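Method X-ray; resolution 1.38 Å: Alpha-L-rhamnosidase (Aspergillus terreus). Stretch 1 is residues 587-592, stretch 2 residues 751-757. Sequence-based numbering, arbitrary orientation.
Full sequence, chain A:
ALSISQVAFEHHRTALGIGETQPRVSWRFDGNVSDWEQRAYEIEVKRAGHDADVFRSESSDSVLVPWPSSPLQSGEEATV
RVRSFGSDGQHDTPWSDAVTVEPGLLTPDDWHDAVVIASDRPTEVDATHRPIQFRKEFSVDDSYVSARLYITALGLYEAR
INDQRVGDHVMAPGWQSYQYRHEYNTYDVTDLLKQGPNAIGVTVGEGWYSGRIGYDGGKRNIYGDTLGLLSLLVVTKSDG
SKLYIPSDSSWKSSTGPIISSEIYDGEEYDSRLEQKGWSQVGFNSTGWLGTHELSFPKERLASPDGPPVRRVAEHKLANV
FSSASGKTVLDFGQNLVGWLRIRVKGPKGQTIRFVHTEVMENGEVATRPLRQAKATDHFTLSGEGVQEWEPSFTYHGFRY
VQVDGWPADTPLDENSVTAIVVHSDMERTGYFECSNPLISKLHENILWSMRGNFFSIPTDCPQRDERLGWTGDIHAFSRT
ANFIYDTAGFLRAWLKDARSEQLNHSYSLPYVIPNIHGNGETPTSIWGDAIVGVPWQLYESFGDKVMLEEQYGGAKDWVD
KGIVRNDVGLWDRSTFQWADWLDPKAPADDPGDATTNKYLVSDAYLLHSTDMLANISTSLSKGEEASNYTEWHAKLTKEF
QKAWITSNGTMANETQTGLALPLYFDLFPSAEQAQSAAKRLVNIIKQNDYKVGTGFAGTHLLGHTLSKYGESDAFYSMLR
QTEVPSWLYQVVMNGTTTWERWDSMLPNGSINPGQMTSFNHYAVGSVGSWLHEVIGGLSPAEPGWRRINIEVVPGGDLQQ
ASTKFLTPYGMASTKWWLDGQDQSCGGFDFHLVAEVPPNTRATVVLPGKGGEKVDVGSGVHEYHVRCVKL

Stretch 1, residues 587-592: PADDPG
Stretch 2, residues 751-757: INPGQMT

Neither stretch forms a regular helix or strand. In residues 587-592, a type I beta turn runs from Pro587 to Asp590, with Ala588 (phi/psi -55/-35°) and Asp589 (-82/-10°) at its corners. It is closed by a backbone hydrogen bond from Asp590 N to Pro587 O at 3.0 Å. Pro587 (C-gamma exo) enters the turn at -60/146°; Asp590 (chi1 t, -165°) leaves it at -140/72°, and the chain then bends through Pro591 (-60/-17°) and Gly592 (-86/-4°).

Residues 751-757 follow an irregular path. In phi/psi, Ile751 (-77/143°; rotamer m, t) and Asn752 (-48/136°) are extended, Pro753 turns the chain at -70/-13°, Gly754 (-60/140°) extends it again, and Gln755, modelled only to CB, turns at -66/-30° before Met756 (-96/96°) and Thr757 (-146/118°; chi1 m). Taken end to end, the two stretches run in roughly the same direction. Register is set by Ala588 and Gly754, whose CA atoms, 4.8 Å apart, are the nearest pair across the stretches. An ideal CB on Gly754 would lie a tight 3.1 Å from Ala588 O. The contact buries 190 Å², both sides summed.

Ala588 points its CB toward the second stretch and gives up more surface than any other residue here. Ala588 CB lies 3.3 Å from Asn752 OD1, 4.2 Å from Pro753 CG and 4.0 Å from Gly754 N. Asn752 (chi1 t, -169°; chi2 -69°) turns its carbonyl back onto its own chain, where OD1 accepts a hydrogen bond from Gly754 N at 2.8 Å and 161°. The oxygen beside the methyl is thus already engaged, and the Pro753 ring, C-gamma endo, adds an apolar contact.

A second apolar contact joins Pro591 (C-gamma exo) and Met756, whose CA-to-CB bonds both point toward the other stretch. The Met756 side chain runs out in t, t (-177°, -162°) and turns at chi3 p (79°), bringing CE to 3.7 Å from Pro591 CG.

No direct hydrogen bond crosses the interface; three waters carry the polar links instead. Water 1 donates to Ala588 O at 3.1 Å and accepts from Met756 N at 3.0 Å. Asp589 (chi1 m, -66°; chi2 -23°) has a CB directed sideways, but its carboxylate comes nearer, placing OD1 4.4 Å from Gly754 CA. Asp589 OD1 accepts from water 2 and from water 3, each at 2.5 Å. Water 2 accepts from Gln755 N at 2.9 Å, while water 3 donates a weak bond to Pro753 O at 3.2 Å.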

# COMPACT_ATOMS: atom_id res chain seq x y z
N PRO A 587 16.84 -17.82 16.94
CA PRO A 587 18.16 -17.77 16.31
C PRO A 587 18.09 -17.04 14.97
O PRO A 587 17.06 -17.17 14.28
CB PRO A 587 18.53 -19.25 16.10
CG PRO A 587 17.64 -20.02 17.01
CD PRO A 587 16.36 -19.21 17.09
N ALA A 588 19.15 -16.30 14.59
CA ALA A 588 19.14 -15.54 13.30
C ALA A 588 18.84 -16.45 12.09
O ALA A 588 18.11 -16.01 11.16
CB ALA A 588 20.44 -14.80 13.12
N ASP A 589 19.31 -17.71 12.10
CA ASP A 589 19.11 -18.62 10.98
C ASP A 589 17.74 -19.30 10.97
O ASP A 589 17.38 -19.90 9.94
CB ASP A 589 20.13 -19.76 10.98
CG ASP A 589 21.52 -19.29 10.75
OD1 ASP A 589 21.68 -18.17 10.15
OD2 ASP A 589 22.44 -20.05 11.19
N ASP A 590 16.96 -19.19 12.05
CA ASP A 590 15.69 -19.94 12.18
C ASP A 590 14.66 -19.02 12.81
O ASP A 590 14.29 -19.17 13.99
CB ASP A 590 15.92 -21.20 13.03
CG ASP A 590 14.84 -22.28 12.96
OD1 ASP A 590 13.85 -22.13 12.17
OD2 ASP A 590 14.97 -23.25 13.75
N PRO A 591 14.18 -18.01 12.05
CA PRO A 591 13.27 -17.01 12.60
C PRO A 591 11.95 -17.56 13.14
O PRO A 591 11.30 -16.83 13.91
CB PRO A 591 13.03 -16.03 11.45
CG PRO A 591 14.22 -16.24 10.54
CD PRO A 591 14.56 -17.71 10.66
N GLY A 592 11.56 -18.79 12.77
CA GLY A 592 10.34 -19.39 13.29
C GLY A 592 10.51 -20.11 14.62
O GLY A 592 9.52 -20.55 15.24
N ILE A 751 25.85 -5.88 10.40
CA ILE A 751 24.55 -6.38 9.98
C ILE A 751 24.32 -7.74 10.63
O ILE A 751 25.23 -8.52 10.81
CB ILE A 751 24.44 -6.40 8.43
CG1 ILE A 751 24.63 -5.00 7.85
CG2 ILE A 751 23.12 -7.02 7.97
CD1 ILE A 751 24.66 -4.98 6.31
N ASN A 752 23.06 -8.00 11.01
CA ASN A 752 22.66 -9.29 11.52
C ASN A 752 23.21 -10.39 10.60
O ASN A 752 23.10 -10.27 9.38
CB ASN A 752 21.15 -9.38 11.60
CG ASN A 752 20.67 -10.59 12.37
OD1 ASN A 752 20.80 -11.73 11.92
ND2 ASN A 752 20.08 -10.33 13.53
N PRO A 753 23.78 -11.49 11.14
CA PRO A 753 24.35 -12.53 10.28
C PRO A 753 23.31 -13.34 9.50
O PRO A 753 23.65 -14.04 8.56
CB PRO A 753 25.12 -13.42 11.27
CG PRO A 753 24.34 -13.27 12.58
CD PRO A 753 23.95 -11.78 12.58
N GLY A 754 22.04 -13.20 9.87
CA GLY A 754 21.02 -13.92 9.16
C GLY A 754 20.99 -13.54 7.69
O GLY A 754 21.07 -12.38 7.34
N GLN A 755 20.79 -14.56 6.85
CA GLN A 755 20.77 -14.37 5.42
C GLN A 755 19.56 -13.51 5.04
O GLN A 755 19.57 -12.77 4.03
CB GLN A 755 20.70 -15.72 4.68
N MET A 756 18.49 -13.62 5.83
CA MET A 756 17.25 -12.84 5.67
C MET A 756 17.33 -11.64 6.61
O MET A 756 17.03 -11.77 7.80
CB MET A 756 16.03 -13.70 5.99
CG MET A 756 14.71 -13.04 5.78
SD MET A 756 13.37 -13.89 6.64
CE MET A 756 13.62 -13.30 8.30
N THR A 757 17.78 -10.49 6.09
CA THR A 757 17.87 -9.25 6.86
C THR A 757 17.57 -8.05 5.97
O THR A 757 18.30 -7.81 5.00
CB THR A 757 19.24 -9.09 7.51
OG1 THR A 757 19.47 -10.20 8.40
CG2 THR A 757 19.38 -7.81 8.29
O HOH W 1 17.98 -15.61 8.06
O HOH W 2 20.67 -17.20 8.09
O HOH W 3 23.78 -16.91 9.95